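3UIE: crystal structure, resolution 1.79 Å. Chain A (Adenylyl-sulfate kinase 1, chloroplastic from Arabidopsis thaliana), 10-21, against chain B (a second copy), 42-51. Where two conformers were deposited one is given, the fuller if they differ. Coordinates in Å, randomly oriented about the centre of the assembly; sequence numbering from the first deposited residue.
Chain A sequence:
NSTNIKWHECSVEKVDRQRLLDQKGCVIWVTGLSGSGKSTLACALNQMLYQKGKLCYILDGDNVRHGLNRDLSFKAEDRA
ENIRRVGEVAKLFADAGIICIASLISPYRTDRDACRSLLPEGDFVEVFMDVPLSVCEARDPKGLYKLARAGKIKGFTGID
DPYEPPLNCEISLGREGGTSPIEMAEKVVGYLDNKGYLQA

Chain A (10-21) CSVEKVDRQRLL
Chain B (42-51) ACALNQMLYQ

Chain B supplies a stretch of helix, residues 42-51, that begins earlier in the chain, and chain A lays a non-helical lead-in, residues 10-13, along it before turning into its own helix at A:Lys14. The two helices run in broadly the same direction, 26° apart, but their axes come no closer than 11.8 Å, so the gap is bridged by side chains, above all B:Tyr50. Register is set by A:Cys10 beside B:Cys43 (CA to CA 5.2 Å) and A:Val12 beside B:Gln47 (CA to CA 6.2 Å); the contact buries 511 Å² in all.

B:Ala42 makes no contact. B:Cys43 (chi1 m) points its CA-to-CB bond sideways, and its SG lies 3.0 Å from A:Cys10 CB, a very tight approach. Both cysteines were deposited in two conformers, and this distance belongs to the pair given. A:Cys10 is t, with psi 153°.

B:Ala44 and B:Leu45 face away, and B:Asn46 (t, chi2 11°) is the first residue whose CA-to-CB bond points toward chain A. Its ND2 packs 3.7 Å from A:Val12 CB, while its OD1 lies 2.8 Å from water 1, within hydrogen-bonding geometry. That water accepts from A:Arg17 NH1 at 3.1 Å, so a buried amide and a buried guanidinium meet through solvent. A:Arg17 (m, t, m) also reaches back with a weak bond from NH1 to A:Val12 O, 3.3 Å.

B:Gln47 leaves its backbone sideways, but chi1 t and chi2 p bring its end nearer: OE1 accepts from A:Ser11 OG at 2.7 Å, with A:Ser11 in p (phi/psi -65/-27). The same OE1 lies 3.6 Å from CG2 of A:Val12, which is t at phi/psi -78/117.

B:Met48 and B:Leu49 pass without contact, and one turn beyond B:Asn46 comes B:Tyr50, with 138 Å² covered. With chi1 t and chi2 85°, its ring reaches the first turns of the opposing helix. A:Val12 CG1 sits 4.0 Å from CD1 of B:Tyr50, and A:Leu20 CD2 (chi1 t, chi2 p) 4.0 Å from its CE1. At the ring edge, B:Tyr50 OH donates to A:Asp16 O at 2.7 Å, a carbonyl that also accepts A:Leu20 N at 3.0 Å within the helix.

A:Asp16 (m) braces this site: its OD2 accepts from the N of the N-cap residue A:Glu13 at 2.8 Å, and its OD1 salt-bridges A:Arg19 NH2 at 3.1 Å. B:Tyr50 OH lies over one guanidinium face, 3.1 Å from A:Arg19 NH2, at an angle too poor for a hydrogen bond. B:Gln51 ends the stretch without contact.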

ATOM      1  N   CYS A  10      -6.525  11.910  11.706  0.63 48.16           N
ATOM      2  CA  CYS A  10      -6.543  11.139  12.947  0.63 47.49           C
ATOM      3  C   CYS A  10      -5.360  11.490  13.855  0.63 47.35           C
ATOM      4  O   CYS A  10      -4.298  11.893  13.380  0.63 46.75           O
ATOM      5  CB  CYS A  10      -6.552   9.638  12.647  0.63 47.00           C
ATOM      6  SG  CYS A  10      -6.643   8.607  14.124  0.63 46.33           S
ATOM      7  N   SER A  11      -5.551  11.314  15.159  1.00 41.03           N
ATOM      8  CA  SER A  11      -4.569  11.725  16.158  1.00 45.94           C
ATOM      9  C   SER A  11      -3.248  10.956  16.085  1.00 35.07           C
ATOM     10  O   SER A  11      -2.214  11.472  16.492  1.00 40.08           O
ATOM     11  CB  SER A  11      -5.160  11.586  17.558  1.00 46.33           C
ATOM     12  OG  SER A  11      -5.626  10.262  17.766  1.00 54.54           O
ATOM     13  N   VAL A  12      -3.274   9.722  15.590  1.00 30.60           N
ATOM     14  CA  VAL A  12      -2.026   8.951  15.489  1.00 26.21           C
ATOM     15  C   VAL A  12      -1.203   9.398  14.287  1.00 29.12           C
ATOM     16  O   VAL A  12      -1.629   9.233  13.144  1.00 35.17           O
ATOM     17  CB  VAL A  12      -2.313   7.445  15.382  1.00 26.09           C
ATOM     18  CG1 VAL A  12      -1.015   6.653  15.326  1.00 26.03           C
ATOM     19  CG2 VAL A  12      -3.146   6.998  16.565  1.00 31.50           C
ATOM     20  N   GLU A  13      -0.010   9.930  14.554  1.00 29.33           N
ATOM     21  CA  GLU A  13       0.847  10.514  13.513  1.00 31.38           C
ATOM     22  C   GLU A  13       1.936   9.560  13.036  1.00 26.61           C
ATOM     23  O   GLU A  13       2.208   8.545  13.665  1.00 28.79           O
ATOM     24  CB  GLU A  13       1.515  11.784  14.043  1.00 32.83           C
ATOM     25  CG  GLU A  13       0.568  12.915  14.398  1.00 42.72           C
ATOM     26  CD  GLU A  13       1.298  14.159  14.871  1.00 55.79           C
ATOM     27  OE1 GLU A  13       2.461  14.362  14.467  1.00 58.20           O
ATOM     28  OE2 GLU A  13       0.709  14.935  15.653  1.00 69.64           O
ATOM     29  N   LYS A  14       2.584   9.908  11.928  1.00 27.78           N
ATOM     30  CA  LYS A  14       3.720   9.131  11.449  1.00 31.86           C
ATOM     31  C   LYS A  14       4.783   8.984  12.533  1.00 24.48           C
ATOM     32  O   LYS A  14       5.346   7.897  12.706  1.00 25.04           O
ATOM     33  CB  LYS A  14       4.317   9.772  10.200  1.00 34.05           C
ATOM     34  CG  LYS A  14       5.517   9.046   9.609  1.00 33.07           C
ATOM     35  CD  LYS A  14       5.933   9.784   8.340  1.00 34.60           C
ATOM     36  CE  LYS A  14       7.347   9.449   7.911  1.00 55.85           C
ATOM     37  NZ  LYS A  14       7.971  10.622   7.238  1.00 63.06           N
ATOM     38  N   VAL A  15       5.047  10.058  13.279  1.00 25.13           N
ATOM     39  CA  VAL A  15       6.066  10.000  14.328  1.00 26.89           C
ATOM     40  C   VAL A  15       5.684   9.061  15.458  1.00 28.13           C
ATOM     41  O   VAL A  15       6.561   8.505  16.121  1.00 29.14           O
ATOM     42  CB  VAL A  15       6.432  11.382  14.910  1.00 29.15           C
ATOM     43  CG1 VAL A  15       7.304  12.153  13.928  1.00 34.05           C
ATOM     44  CG2 VAL A  15       5.171  12.169  15.275  1.00 33.98           C
ATOM     45  N   ASP A  16       4.380   8.884  15.687  1.00 25.58           N
ATOM     46  CA  ASP A  16       3.936   7.924  16.689  1.00 23.93           C
ATOM     47  C   ASP A  16       4.206   6.499  16.212  1.00 21.86           C
ATOM     48  O   ASP A  16       4.667   5.652  16.979  1.00 23.92           O
ATOM     49  CB  ASP A  16       2.442   8.114  17.027  1.00 22.79           C
ATOM     50  CG  ASP A  16       2.150   9.484  17.599  1.00 30.67           C
ATOM     51  OD1 ASP A  16       2.837   9.887  18.564  1.00 28.85           O
ATOM     52  OD2 ASP A  16       1.256  10.164  17.066  1.00 27.98           O
ATOM     53  N   ARG A  17       3.923   6.223  14.944  1.00 21.19           N
ATOM     54  CA  ARG A  17       4.205   4.896  14.406  1.00 23.85           C
ATOM     55  C   ARG A  17       5.721   4.637  14.400  1.00 23.02           C
ATOM     56  O   ARG A  17       6.178   3.521  14.649  1.00 24.61           O
ATOM     57  CB  ARG A  17       3.612   4.747  12.999  1.00 21.50           C
ATOM     58  CG  ARG A  17       2.068   4.729  12.991  1.00 23.33           C
ATOM     59  CD  ARG A  17       1.500   4.567  11.579  1.00 22.73           C
ATOM     60  NE  ARG A  17       1.638   5.769  10.752  1.00 28.37           N
ATOM     61  CZ  ARG A  17       0.732   6.744  10.728  1.00 30.79           C
ATOM     62  NH1 ARG A  17      -0.343   6.640  11.497  1.00 28.74           N
ATOM     63  NH2 ARG A  17       0.895   7.821   9.956  1.00 29.50           N
ATOM     64  N   GLN A  18       6.497   5.677  14.147  1.00 24.14           N
ATOM     65  CA  GLN A  18       7.955   5.513  14.098  1.00 27.32           C
ATOM     66  C   GLN A  18       8.489   5.225  15.497  1.00 33.22           C
ATOM     67  O   GLN A  18       9.359   4.376  15.683  1.00 24.60           O
ATOM     68  CB  GLN A  18       8.591   6.749  13.476  1.00 22.92           C
ATOM     69  CG  GLN A  18       8.357   6.753  11.977  1.00 25.56           C
ATOM     70  CD  GLN A  18       8.975   7.920  11.248  1.00 28.20           C
ATOM     71  OE1 GLN A  18       8.934   7.968  10.020  1.00 32.30           O
ATOM     72  NE2 GLN A  18       9.529   8.881  11.992  1.00 26.78           N
ATOM     73  N   ARG A  19       7.914   5.903  16.483  1.00 30.66           N
ATOM     74  CA  ARG A  19       8.258   5.692  17.877  1.00 27.80           C
ATOM     75  C   ARG A  19       7.963   4.249  18.305  1.00 31.36           C
ATOM     76  O   ARG A  19       8.737   3.631  19.029  1.00 32.89           O
ATOM     77  CB  ARG A  19       7.458   6.667  18.738  1.00 35.56           C
ATOM     78  CG  ARG A  19       7.933   6.794  20.163  1.00 47.41           C
ATOM     79  CD  ARG A  19       7.523   8.147  20.719  1.00 43.39           C
ATOM     80  NE  ARG A  19       6.111   8.428  20.483  1.00 39.00           N
ATOM     81  CZ  ARG A  19       5.133   7.996  21.269  1.00 43.06           C
ATOM     82  NH1 ARG A  19       5.429   7.256  22.332  1.00 43.38           N
ATOM     83  NH2 ARG A  19       3.866   8.295  20.994  1.00 42.87           N
ATOM     84  N   LEU A  20       6.837   3.718  17.852  1.00 31.30           N
ATOM     85  CA  LEU A  20       6.474   2.335  18.132  1.00 33.70           C
ATOM     86  C   LEU A  20       7.481   1.344  17.516  1.00 33.10           C
ATOM     87  O   LEU A  20       7.898   0.389  18.175  1.00 32.50           O
ATOM     88  CB  LEU A  20       5.059   2.057  17.620  1.00 27.53           C
ATOM     89  CG  LEU A  20       4.434   0.700  17.899  1.00 32.75           C
ATOM     90  CD1 LEU A  20       4.491   0.400  19.394  1.00 43.61           C
ATOM     91  CD2 LEU A  20       2.997   0.703  17.418  1.00 35.65           C
ATOM     92  N   LEU A  21       7.861   1.577  16.261  1.00 27.95           N
ATOM     93  CA  LEU A  21       8.741   0.666  15.522  1.00 23.40           C
ATOM     94  C   LEU A  21      10.221   0.925  15.757  1.00 29.90           C
ATOM     95  O   LEU A  21      11.053   0.114  15.358  1.00 30.87           O
ATOM     96  CB  LEU A  21       8.488   0.768  14.012  1.00 23.23           C
ATOM     97  CG  LEU A  21       7.089   0.367  13.547  1.00 26.37           C
ATOM     98  CD1 LEU A  21       6.903   0.720  12.087  1.00 28.60           C
ATOM     99  CD2 LEU A  21       6.898  -1.111  13.769  1.00 30.87           C
TER
ATOM    100  N   ALA B  42     -12.802   4.730  12.322  1.00 24.47           N
ATOM    101  CA  ALA B  42     -11.431   4.341  11.979  1.00 24.27           C
ATOM    102  C   ALA B  42     -10.391   5.022  12.881  1.00 24.95           C
ATOM    103  O   ALA B  42      -9.457   4.385  13.339  1.00 24.95           O
ATOM    104  CB  ALA B  42     -11.131   4.610  10.501  1.00 22.74           C
ATOM    105  N   CYS B  43     -10.558   6.315  13.111  0.68 24.78           N
ATOM    106  CA  CYS B  43      -9.652   7.050  13.984  0.68 27.43           C
ATOM    107  C   CYS B  43      -9.702   6.511  15.406  0.68 26.14           C
ATOM    108  O   CYS B  43      -8.667   6.211  15.993  0.68 27.45           O
ATOM    109  CB  CYS B  43      -9.961   8.554  13.969  0.68 36.37           C
ATOM    110  SG  CYS B  43      -9.542   9.401  12.416  0.68 39.38           S
ATOM    111  N   ALA B  44     -10.908   6.382  15.964  1.00 21.90           N
ATOM    112  CA  ALA B  44     -11.051   5.898  17.336  1.00 25.75           C
ATOM    113  C   ALA B  44     -10.365   4.539  17.492  1.00 24.32           C
ATOM    114  O   ALA B  44      -9.657   4.302  18.471  1.00 25.60           O
ATOM    115  CB  ALA B  44     -12.535   5.807  17.742  1.00 25.66           C
ATOM    116  N   LEU B  45     -10.573   3.660  16.518  1.00 21.66           N
ATOM    117  CA  LEU B  45      -9.967   2.333  16.529  1.00 23.13           C
ATOM    118  C   LEU B  45      -8.438   2.411  16.500  1.00 24.56           C
ATOM    119  O   LEU B  45      -7.749   1.753  17.280  1.00 23.53           O
ATOM    120  CB  LEU B  45     -10.495   1.513  15.342  1.00 21.08           C
ATOM    121  CG  LEU B  45      -9.977   0.103  15.101  1.00 25.30           C
ATOM    122  CD1 LEU B  45     -10.180  -0.776  16.341  1.00 25.56           C
ATOM    123  CD2 LEU B  45     -10.698  -0.499  13.895  1.00 26.54           C
ATOM    124  N   ASN B  46      -7.911   3.233  15.599  1.00 21.71           N
ATOM    125  CA  ASN B  46      -6.470   3.403  15.460  1.00 23.59           C
ATOM    126  C   ASN B  46      -5.882   3.919  16.770  1.00 26.81           C
ATOM    127  O   ASN B  46      -4.868   3.423  17.244  1.00 25.98           O
ATOM    128  CB  ASN B  46      -6.210   4.392  14.330  1.00 23.18           C
ATOM    129  CG  ASN B  46      -4.735   4.494  13.942  1.00 32.96           C
ATOM    130  OD1 ASN B  46      -3.906   3.701  14.365  1.00 36.41           O
ATOM    131  ND2 ASN B  46      -4.426   5.477  13.124  1.00 30.58           N
ATOM    132  N   GLN B  47      -6.547   4.896  17.372  1.00 25.11           N
ATOM    133  CA  GLN B  47      -6.049   5.467  18.614  1.00 30.86           C
ATOM    134  C   GLN B  47      -5.966   4.402  19.706  1.00 29.36           C
ATOM    135  O   GLN B  47      -4.989   4.323  20.446  1.00 27.76           O
ATOM    136  CB  GLN B  47      -6.971   6.597  19.067  1.00 35.78           C
ATOM    137  CG  GLN B  47      -6.675   7.084  20.458  1.00 50.49           C
ATOM    138  CD  GLN B  47      -5.499   8.031  20.496  1.00 68.26           C
ATOM    139  OE1 GLN B  47      -4.882   8.317  19.467  1.00 71.12           O
ATOM    140  NE2 GLN B  47      -5.182   8.531  21.685  1.00 74.81           N
ATOM    141  N   MET B  48      -7.014   3.589  19.794  1.00 25.19           N
ATOM    142  CA  MET B  48      -7.131   2.576  20.838  1.00 25.55           C
ATOM    143  C   MET B  48      -6.097   1.465  20.624  1.00 25.59           C
ATOM    144  O   MET B  48      -5.459   1.001  21.575  1.00 25.48           O
ATOM    145  CB  MET B  48      -8.555   2.005  20.822  1.00 26.70           C
ATOM    146  CG  MET B  48      -8.888   1.036  21.932  1.00 32.22           C
ATOM    147  SD  MET B  48     -10.681   0.688  21.909  1.00 33.60           S
ATOM    148  CE  MET B  48     -11.322   2.322  22.208  1.00 25.51           C
ATOM    149  N   LEU B  49      -5.914   1.048  19.375  1.00 24.96           N
ATOM    150  CA  LEU B  49      -4.956  -0.012  19.084  1.00 23.48           C
ATOM    151  C   LEU B  49      -3.527   0.479  19.290  1.00 27.84           C
ATOM    152  O   LEU B  49      -2.686  -0.234  19.830  1.00 23.36           O
ATOM    153  CB  LEU B  49      -5.135  -0.525  17.656  1.00 27.67           C
ATOM    154  CG  LEU B  49      -6.391  -1.378  17.479  1.00 26.53           C
ATOM    155  CD1 LEU B  49      -6.676  -1.602  16.002  1.00 25.96           C
ATOM    156  CD2 LEU B  49      -6.260  -2.703  18.228  1.00 27.69           C
ATOM    157  N   TYR B  50      -3.276   1.721  18.902  1.00 22.51           N
ATOM    158  CA  TYR B  50      -1.942   2.300  19.090  1.00 21.84           C
ATOM    159  C   TYR B  50      -1.593   2.314  20.574  1.00 25.56           C
ATOM    160  O   TYR B  50      -0.479   1.996  20.947  1.00 24.74           O
ATOM    161  CB  TYR B  50      -1.856   3.716  18.527  1.00 20.96           C
ATOM    162  CG  TYR B  50      -0.466   4.275  18.730  1.00 26.45           C
ATOM    163  CD1 TYR B  50       0.540   4.001  17.820  1.00 26.94           C
ATOM    164  CD2 TYR B  50      -0.150   5.006  19.874  1.00 25.81           C
ATOM    165  CE1 TYR B  50       1.838   4.480  18.013  1.00 21.59           C
ATOM    166  CE2 TYR B  50       1.132   5.478  20.081  1.00 25.98           C
ATOM    167  CZ  TYR B  50       2.116   5.215  19.146  1.00 25.82           C
ATOM    168  OH  TYR B  50       3.392   5.673  19.348  1.00 30.93           O
ATOM    169  N   GLN B  51      -2.554   2.663  21.432  1.00 23.89           N
ATOM    170  CA  GLN B  51      -2.272   2.724  22.868  1.00 26.17           C
ATOM    171  C   GLN B  51      -1.969   1.321  23.447  1.00 28.92           C
ATOM    172  O   GLN B  51      -1.234   1.184  24.421  1.00 29.68           O
ATOM    173  CB  GLN B  51      -3.408   3.425  23.628  1.00 27.10           C
ATOM    174  CG  GLN B  51      -3.241   3.411  25.143  1.00 32.87           C
ATOM    175  CD  GLN B  51      -4.082   4.479  25.843  1.00 39.22           C
ATOM    176  OE1 GLN B  51      -4.460   5.483  25.234  1.00 41.30           O
ATOM    177  NE2 GLN B  51      -4.362   4.271  27.131  1.00 33.33           N
TER
HETATM  178  O   HOH W   1      -1.500   4.269  13.108  1.00 31.39           O